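Long-range contacts in oxidoreductase, zinc-binding dehydrogenase family (Myxococcus xanthus, PDB 5K1S), which acts as a zinc-binding medium-chain reductase in the alternative de novo biosynthesis of isovaleryl coenzyme A: residues A[197-202]-A[326-331]; A[107-112]-A[121-126]. All coordinates share one frame; numbering follows the deposited sequence.

Contact 1: residues A[197-202]-A[326-331]; sequences GLSSVQ and VRQFVT
Q202 and V326 mark the closest backbone approach, 5.5 Å between their CA atoms, where helical residues 197-202 meet the extended segment 326-331 as it leads into strand 330-335. The Q202 amide grips the backbone of R327 at both ends: R327 N donates to Q202 OE1 at 2.7 Å (N-H...O 165°), and Q202 NE2 donates to R327 O at 3.3 Å. This pairing fixes the amide rotation; the first donor sits tilted 30° from the Q202 carbonyl plane. L198 O also receives a weak bond from Q202 NE2. The same NE2 lies at the edge of the F329 ring, 3.5 Å from CE1, whereas L198 CD1 comes over one face as a CH-pi contact, 4.3 Å from the ring centroid. With CG1 anti to the backbone N (chi1 -180°), V326 places that methyl 3.6 Å from S199 OG, a hydroxyl hydrogen-bonded to T168 of helix 165-178. Helix 195-206 follows strand 186-190 and the glycine-rich turn of the Rossmann fold, so the contact joins the first Rossmann helix to the segment returning from the coenzyme domain to the catalytic domain, as in medium-chain dehydrogenases.

Contact 2: residues A[107-112]-A[121-126]; sequences MSCGDC and SLCKTD. With ZN (zinc ion), chain E.
The D126 carboxylate meets the side chain of M107: M107 CB lies off the oxygen side of the group, well out of its plane and beyond the two oxygens, 3.3 Å from D126 OD1 and 3.6 Å from D126 OD2. OD1 is also held by the backbone N of R128, which anchors the group just beyond the segment. From here the two segments run on to a shared zinc ion. C109 SG and C112 SG each lie 2.3 Å from the zinc, and C123 SG completes the local set at 2.4 Å; C115 supplies the fourth sulfur. The angle at the metal between C112 SG and C123 SG is about 116°, consistent with a roughly tetrahedral site. C123 has SG anti to its backbone N (chi1 175°), which carries the sulfur across to the other segment. There it accepts a nearly straight bond from C109 N at 3.5 Å (N-H...S 172°), and D126 N donates to the same sulfur from its own segment. Two N-H groups would thus temper the charge on this thiolate. D111 N and C112 N appear to donate to C109 SG in the same way, as in a zinc knuckle, although the position of that sulfur is less certain. S108 packs its OG 3.7 Å from C123 CB, beside the cluster. The four-cysteine site is the structural zinc lobe known from medium-chain dehydrogenases. Residues 107-112 follow strand 100-103 and end at C112, the N-cap of helix 113-116; residues 121-126 come after that helix, start in the end of a 3-10 segment and lead on toward strand 141-145, with S121, L122 and K124 packed on a second subunit.

Overall arrangement
The two contacts lie on opposite sides of the chain's centre: their centres are 28 Å apart and their nearest atoms about 15 Å, so they do not touch. Along the chain contact 2 closes before contact 1 opens. Contact 2 builds a zinc site of its own, whereas contact 1 binds no metal; its Q328 side chain is about 8 Å from that of C166, a ligand of the other zinc, and about 11 Å from that zinc itself, the one held by C57, H79 and C166. In contact 2 the M107 side chain is about 10 Å from that of H79. Neither contact supplies a ligand to the zinc of C57, H79 and C166.

Contact 1: residues A[197-202]-A[326-331]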
ATOM      1  N   GLY A 197      15.795   9.318  -6.776  1.00 48.87           N
ATOM      2  CA  GLY A 197      15.943   9.882  -5.445  1.00 51.84           C
ATOM      3  C   GLY A 197      16.226  11.370  -5.472  1.00 54.38           C
ATOM      4  O   GLY A 197      15.573  12.152  -4.776  1.00 56.65           O
ATOM      5  N   LEU A 198      17.204  11.784  -6.280  1.00 69.32           N
ATOM      6  CA  LEU A 198      17.558  13.197  -6.347  1.00 71.75           C
ATOM      7  C   LEU A 198      16.350  14.053  -6.705  1.00 72.29           C
ATOM      8  O   LEU A 198      16.134  15.115  -6.108  1.00 74.81           O
ATOM      9  CB  LEU A 198      18.685  13.408  -7.358  1.00 71.08           C
ATOM     10  CG  LEU A 198      20.046  12.831  -6.960  1.00 71.29           C
ATOM     11  CD1 LEU A 198      21.025  12.927  -8.120  1.00 70.42           C
ATOM     12  CD2 LEU A 198      20.602  13.541  -5.734  1.00 74.35           C
ATOM     13  N   SER A 199      15.549  13.611  -7.674  1.00 63.98           N
ATOM     14  CA  SER A 199      14.354  14.367  -8.034  1.00 64.42           C
ATOM     15  C   SER A 199      13.343  14.371  -6.897  1.00 65.91           C
ATOM     16  O   SER A 199      12.696  15.392  -6.636  1.00 67.73           O
ATOM     17  CB  SER A 199      13.732  13.793  -9.306  1.00 61.51           C
ATOM     18  OG  SER A 199      14.564  14.024 -10.429  1.00 60.43           O
ATOM     19  N   SER A 200      13.194  13.238  -6.206  1.00 58.97           N
ATOM     20  CA  SER A 200      12.257  13.174  -5.089  1.00 60.43           C
ATOM     21  C   SER A 200      12.686  14.101  -3.959  1.00 63.62           C
ATOM     22  O   SER A 200      11.855  14.809  -3.378  1.00 65.36           O
ATOM     23  CB  SER A 200      12.139  11.735  -4.588  1.00 58.96           C
ATOM     24  OG  SER A 200      11.677  10.875  -5.616  1.00 56.09           O
ATOM     25  N   VAL A 201      13.981  14.108  -3.630  1.00 65.52           N
ATOM     26  CA  VAL A 201      14.491  15.002  -2.590  1.00 68.51           C
ATOM     27  C   VAL A 201      14.086  16.440  -2.891  1.00 69.97           C
ATOM     28  O   VAL A 201      13.472  17.122  -2.063  1.00 71.95           O
ATOM     29  CB  VAL A 201      16.019  14.865  -2.462  1.00 68.76           C
ATOM     30  CG1 VAL A 201      16.597  15.957  -1.561  1.00 71.54           C
ATOM     31  CG2 VAL A 201      16.384  13.491  -1.920  1.00 67.63           C
ATOM     32  N   GLN A 202      14.433  16.918  -4.087  1.00 83.02           N
ATOM     33  CA  GLN A 202      14.094  18.286  -4.464  1.00 84.30           C
ATOM     34  C   GLN A 202      12.589  18.510  -4.404  1.00 84.33           C
ATOM     35  O   GLN A 202      12.118  19.502  -3.837  1.00 86.33           O
ATOM     36  CB  GLN A 202      14.615  18.588  -5.869  1.00 82.95           C
ATOM     37  CG  GLN A 202      16.117  18.448  -6.028  1.00 82.89           C
ATOM     38  CD  GLN A 202      16.571  18.742  -7.442  1.00 81.62           C
ATOM     39  OE1 GLN A 202      16.792  19.898  -7.807  1.00 82.88           O
ATOM     40  NE2 GLN A 202      16.704  17.698  -8.252  1.00 79.06           N
ATOM     41  N   VAL A 326      13.226  21.243  -9.736  1.00 83.09           N
ATOM     42  CA  VAL A 326      13.862  19.931  -9.708  1.00 82.60           C
ATOM     43  C   VAL A 326      14.897  19.880 -10.822  1.00 82.56           C
ATOM     44  O   VAL A 326      14.555  19.708 -11.998  1.00 78.76           O
ATOM     45  CB  VAL A 326      12.829  18.799  -9.855  1.00 77.73           C
ATOM     46  CG1 VAL A 326      13.515  17.439  -9.822  1.00 77.01           C
ATOM     47  CG2 VAL A 326      11.780  18.894  -8.756  1.00 77.84           C
ATOM     48  N   ARG A 327      16.167  20.034 -10.461  1.00 86.81           N
ATOM     49  CA  ARG A 327      17.233  20.040 -11.447  1.00 87.12           C
ATOM     50  C   ARG A 327      17.427  18.652 -12.052  1.00 84.62           C
ATOM     51  O   ARG A 327      16.950  17.640 -11.532  1.00 83.24           O
ATOM     52  CB  ARG A 327      18.546  20.504 -10.818  1.00 91.70           C
ATOM     53  CG  ARG A 327      18.643  22.001 -10.574  1.00 93.35           C
ATOM     54  CD  ARG A 327      20.002  22.360  -9.994  1.00 96.96           C
ATOM     55  NE  ARG A 327      21.092  21.863 -10.831  1.00 96.91           N
ATOM     56  CZ  ARG A 327      22.363  21.785 -10.446  1.00 99.35           C
ATOM     57  NH1 ARG A 327      22.720  22.166  -9.226  1.00101.92           N
ATOM     58  NH2 ARG A 327      23.280  21.318 -11.283  1.00 98.87           N
ATOM     59  N   GLN A 328      18.148  18.621 -13.169  1.00 78.35           N
ATOM     60  CA  GLN A 328      18.564  17.385 -13.814  1.00 76.27           C
ATOM     61  C   GLN A 328      20.082  17.301 -13.775  1.00 80.54           C
ATOM     62  O   GLN A 328      20.770  18.280 -14.084  1.00 82.13           O
ATOM     63  CB  GLN A 328      18.059  17.314 -15.259  1.00 71.13           C
ATOM     64  CG  GLN A 328      16.610  16.873 -15.385  1.00 66.25           C
ATOM     65  CD  GLN A 328      16.388  15.468 -14.863  1.00 63.90           C
ATOM     66  OE1 GLN A 328      17.265  14.610 -14.968  1.00 64.05           O
ATOM     67  NE2 GLN A 328      15.216  15.228 -14.285  1.00 61.47           N
ATOM     68  N   PHE A 329      20.597  16.135 -13.397  1.00 85.20           N
ATOM     69  CA  PHE A 329      22.030  15.918 -13.223  1.00 86.57           C
ATOM     70  C   PHE A 329      22.516  15.013 -14.353  1.00 83.09           C
ATOM     71  O   PHE A 329      22.627  13.797 -14.203  1.00 79.45           O
ATOM     72  CB  PHE A 329      22.314  15.319 -11.845  1.00 86.77           C
ATOM     73  CG  PHE A 329      21.773  16.137 -10.706  1.00 89.81           C
ATOM     74  CD1 PHE A 329      20.452  16.010 -10.308  1.00 88.79           C
ATOM     75  CD2 PHE A 329      22.585  17.036 -10.035  1.00 93.09           C
ATOM     76  CE1 PHE A 329      19.952  16.764  -9.263  1.00 91.29           C
ATOM     77  CE2 PHE A 329      22.090  17.791  -8.987  1.00 95.17           C
ATOM     78  CZ  PHE A 329      20.773  17.654  -8.601  1.00 94.27           C
ATOM     79  N   VAL A 330      22.810  15.627 -15.495  1.00 85.23           N
ATOM     80  CA  VAL A 330      23.285  14.903 -16.669  1.00 79.96           C
ATOM     81  C   VAL A 330      24.803  14.808 -16.591  1.00 81.47           C
ATOM     82  O   VAL A 330      25.500  15.828 -16.612  1.00 83.30           O
ATOM     83  CB  VAL A 330      22.844  15.598 -17.966  1.00 75.76           C
ATOM     84  CG1 VAL A 330      23.294  14.795 -19.180  1.00 71.21           C
ATOM     85  CG2 VAL A 330      21.333  15.792 -17.979  1.00 74.36           C
ATOM     86  N   THR A 331      25.318  13.581 -16.507  1.00 89.12           N
ATOM     87  CA  THR A 331      26.756  13.361 -16.426  1.00 90.39           C
ATOM     88  C   THR A 331      27.423  13.676 -17.758  1.00 87.07           C
ATOM     89  O   THR A 331      28.133  14.679 -17.882  1.00 88.62           O
ATOM     90  CB  THR A 331      27.060  11.919 -16.014  1.00 90.37           C
ATOM     91  OG1 THR A 331      26.558  11.681 -14.694  1.00 94.41           O
ATOM     92  CG2 THR A 331      28.565  11.644 -16.036  1.00 91.26           C
TER

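Contact 2: residues A[107-112]-A[121-126]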
ATOM      1  N   MET A 107       2.319   3.623 -23.265  1.00 44.21           N
ATOM      2  CA  MET A 107       1.096   4.248 -23.735  1.00 45.42           C
ATOM      3  C   MET A 107      -0.054   3.963 -22.773  1.00 47.26           C
ATOM      4  O   MET A 107       0.097   3.286 -21.753  1.00 47.60           O
ATOM      5  CB  MET A 107       0.757   3.757 -25.144  1.00 44.35           C
ATOM      6  CG  MET A 107       1.608   4.370 -26.243  1.00 42.89           C
ATOM      7  SD  MET A 107       1.538   6.171 -26.257  1.00 43.83           S
ATOM      8  CE  MET A 107      -0.214   6.452 -26.513  1.00 45.69           C
ATOM      9  N   SER A 108      -1.226   4.498 -23.111  1.00 55.68           N
ATOM     10  CA  SER A 108      -2.428   4.337 -22.304  1.00 57.33           C
ATOM     11  C   SER A 108      -3.622   4.648 -23.194  1.00 57.96           C
ATOM     12  O   SER A 108      -3.631   5.678 -23.874  1.00 58.01           O
ATOM     13  CB  SER A 108      -2.395   5.262 -21.082  1.00 58.45           C
ATOM     14  OG  SER A 108      -3.577   5.141 -20.314  1.00 59.94           O
ATOM     15  N   CYS A 109      -4.620   3.762 -23.195  1.00 61.97           N
ATOM     16  CA  CYS A 109      -5.722   3.898 -24.144  1.00 62.26           C
ATOM     17  C   CYS A 109      -6.511   5.178 -23.894  1.00 64.14           C
ATOM     18  O   CYS A 109      -6.829   5.918 -24.831  1.00 64.34           O
ATOM     19  CB  CYS A 109      -6.635   2.674 -24.073  1.00 61.24           C
ATOM     20  SG  CYS A 109      -7.709   2.602 -22.622  1.00 62.74           S
ATOM     21  N   GLY A 110      -6.838   5.454 -22.634  1.00 52.20           N
ATOM     22  CA  GLY A 110      -7.562   6.654 -22.274  1.00 53.45           C
ATOM     23  C   GLY A 110      -9.060   6.487 -22.150  1.00 54.65           C
ATOM     24  O   GLY A 110      -9.747   7.463 -21.823  1.00 55.69           O
ATOM     25  N   ASP A 111      -9.590   5.287 -22.390  1.00 79.45           N
ATOM     26  CA  ASP A 111     -11.028   5.054 -22.410  1.00 80.16           C
ATOM     27  C   ASP A 111     -11.514   4.086 -21.343  1.00 79.86           C
ATOM     28  O   ASP A 111     -12.669   4.189 -20.923  1.00 80.80           O
ATOM     29  CB  ASP A 111     -11.458   4.523 -23.785  1.00 79.11           C
ATOM     30  CG  ASP A 111     -11.181   5.509 -24.901  1.00 79.49           C
ATOM     31  OD1 ASP A 111     -11.299   6.729 -24.660  1.00 80.67           O
ATOM     32  OD2 ASP A 111     -10.843   5.065 -26.020  1.00 78.16           O
ATOM     33  N   CYS A 112     -10.680   3.151 -20.899  1.00 63.90           N
ATOM     34  CA  CYS A 112     -11.109   2.199 -19.889  1.00 62.90           C
ATOM     35  C   CYS A 112     -11.303   2.898 -18.545  1.00 65.02           C
ATOM     36  O   CYS A 112     -10.853   4.026 -18.325  1.00 66.55           O
ATOM     37  CB  CYS A 112     -10.091   1.065 -19.750  1.00 60.25           C
ATOM     38  SG  CYS A 112      -8.513   1.562 -19.020  1.00 61.23           S
ATOM     39  N   SER A 121      -1.255   4.420 -15.448  1.00 56.62           N
ATOM     40  CA  SER A 121      -0.191   3.449 -15.230  1.00 55.77           C
ATOM     41  C   SER A 121      -0.714   2.019 -15.215  1.00 55.44           C
ATOM     42  O   SER A 121       0.048   1.090 -15.503  1.00 53.96           O
ATOM     43  CB  SER A 121       0.530   3.745 -13.913  1.00 56.31           C
ATOM     44  OG  SER A 121       1.139   5.024 -13.941  1.00 56.18           O
ATOM     45  N   LEU A 122      -1.993   1.824 -14.896  1.00 47.14           N
ATOM     46  CA  LEU A 122      -2.575   0.497 -14.751  1.00 45.52           C
ATOM     47  C   LEU A 122      -3.386   0.060 -15.963  1.00 44.09           C
ATOM     48  O   LEU A 122      -3.987  -1.019 -15.930  1.00 42.70           O
ATOM     49  CB  LEU A 122      -3.464   0.456 -13.504  1.00 46.32           C
ATOM     50  CG  LEU A 122      -2.796   0.915 -12.207  1.00 47.78           C
ATOM     51  CD1 LEU A 122      -3.799   0.918 -11.065  1.00 48.51           C
ATOM     52  CD2 LEU A 122      -1.602   0.034 -11.870  1.00 46.35           C
ATOM     53  N   CYS A 123      -3.422   0.861 -17.024  1.00 47.40           N
ATOM     54  CA  CYS A 123      -4.203   0.505 -18.202  1.00 46.17           C
ATOM     55  C   CYS A 123      -3.720  -0.818 -18.783  1.00 43.14           C
ATOM     56  O   CYS A 123      -2.517  -1.028 -18.967  1.00 42.39           O
ATOM     57  CB  CYS A 123      -4.100   1.611 -19.252  1.00 47.29           C
ATOM     58  SG  CYS A 123      -4.917   1.221 -20.819  1.00 45.83           S
ATOM     59  N   LYS A 124      -4.665  -1.711 -19.079  1.00 63.94           N
ATOM     60  CA  LYS A 124      -4.346  -2.997 -19.687  1.00 60.92           C
ATOM     61  C   LYS A 124      -4.641  -3.051 -21.180  1.00 59.86           C
ATOM     62  O   LYS A 124      -4.112  -3.933 -21.865  1.00 57.66           O
ATOM     63  CB  LYS A 124      -5.123  -4.121 -18.991  1.00 59.01           C
ATOM     64  CG  LYS A 124      -4.618  -4.465 -17.596  1.00 59.13           C
ATOM     65  CD  LYS A 124      -5.393  -5.636 -17.006  1.00 57.81           C
ATOM     66  CE  LYS A 124      -4.777  -6.121 -15.700  1.00 57.39           C
ATOM     67  NZ  LYS A 124      -5.568  -7.229 -15.085  1.00 57.47           N
ATOM     68  N   THR A 125      -5.461  -2.136 -21.702  1.00 60.83           N
ATOM     69  CA  THR A 125      -5.863  -2.206 -23.103  1.00 59.81           C
ATOM     70  C   THR A 125      -4.786  -1.673 -24.039  1.00 59.94           C
ATOM     71  O   THR A 125      -4.724  -2.091 -25.201  1.00 58.26           O
ATOM     72  CB  THR A 125      -7.168  -1.436 -23.317  1.00 61.53           C
ATOM     73  OG1 THR A 125      -6.966  -0.049 -23.021  1.00 64.58           O
ATOM     74  CG2 THR A 125      -8.269  -1.988 -22.419  1.00 61.28           C
ATOM     75  N   ASP A 126      -3.939  -0.760 -23.565  1.00 53.31           N
ATOM     76  CA  ASP A 126      -2.815  -0.250 -24.354  1.00 53.09           C
ATOM     77  C   ASP A 126      -1.615  -0.137 -23.420  1.00 53.50           C
ATOM     78  O   ASP A 126      -1.494   0.839 -22.675  1.00 55.57           O
ATOM     79  CB  ASP A 126      -3.141   1.092 -24.998  1.00 54.90           C
ATOM     80  CG  ASP A 126      -2.050   1.567 -25.944  1.00 54.04           C
ATOM     81  OD1 ASP A 126      -0.946   0.982 -25.931  1.00 52.45           O
ATOM     82  OD2 ASP A 126      -2.292   2.529 -26.703  1.00 54.83           O
TER
HETATM   83 ZN    ZN E 401      -6.947   2.529 -20.428  1.00 67.54          ZN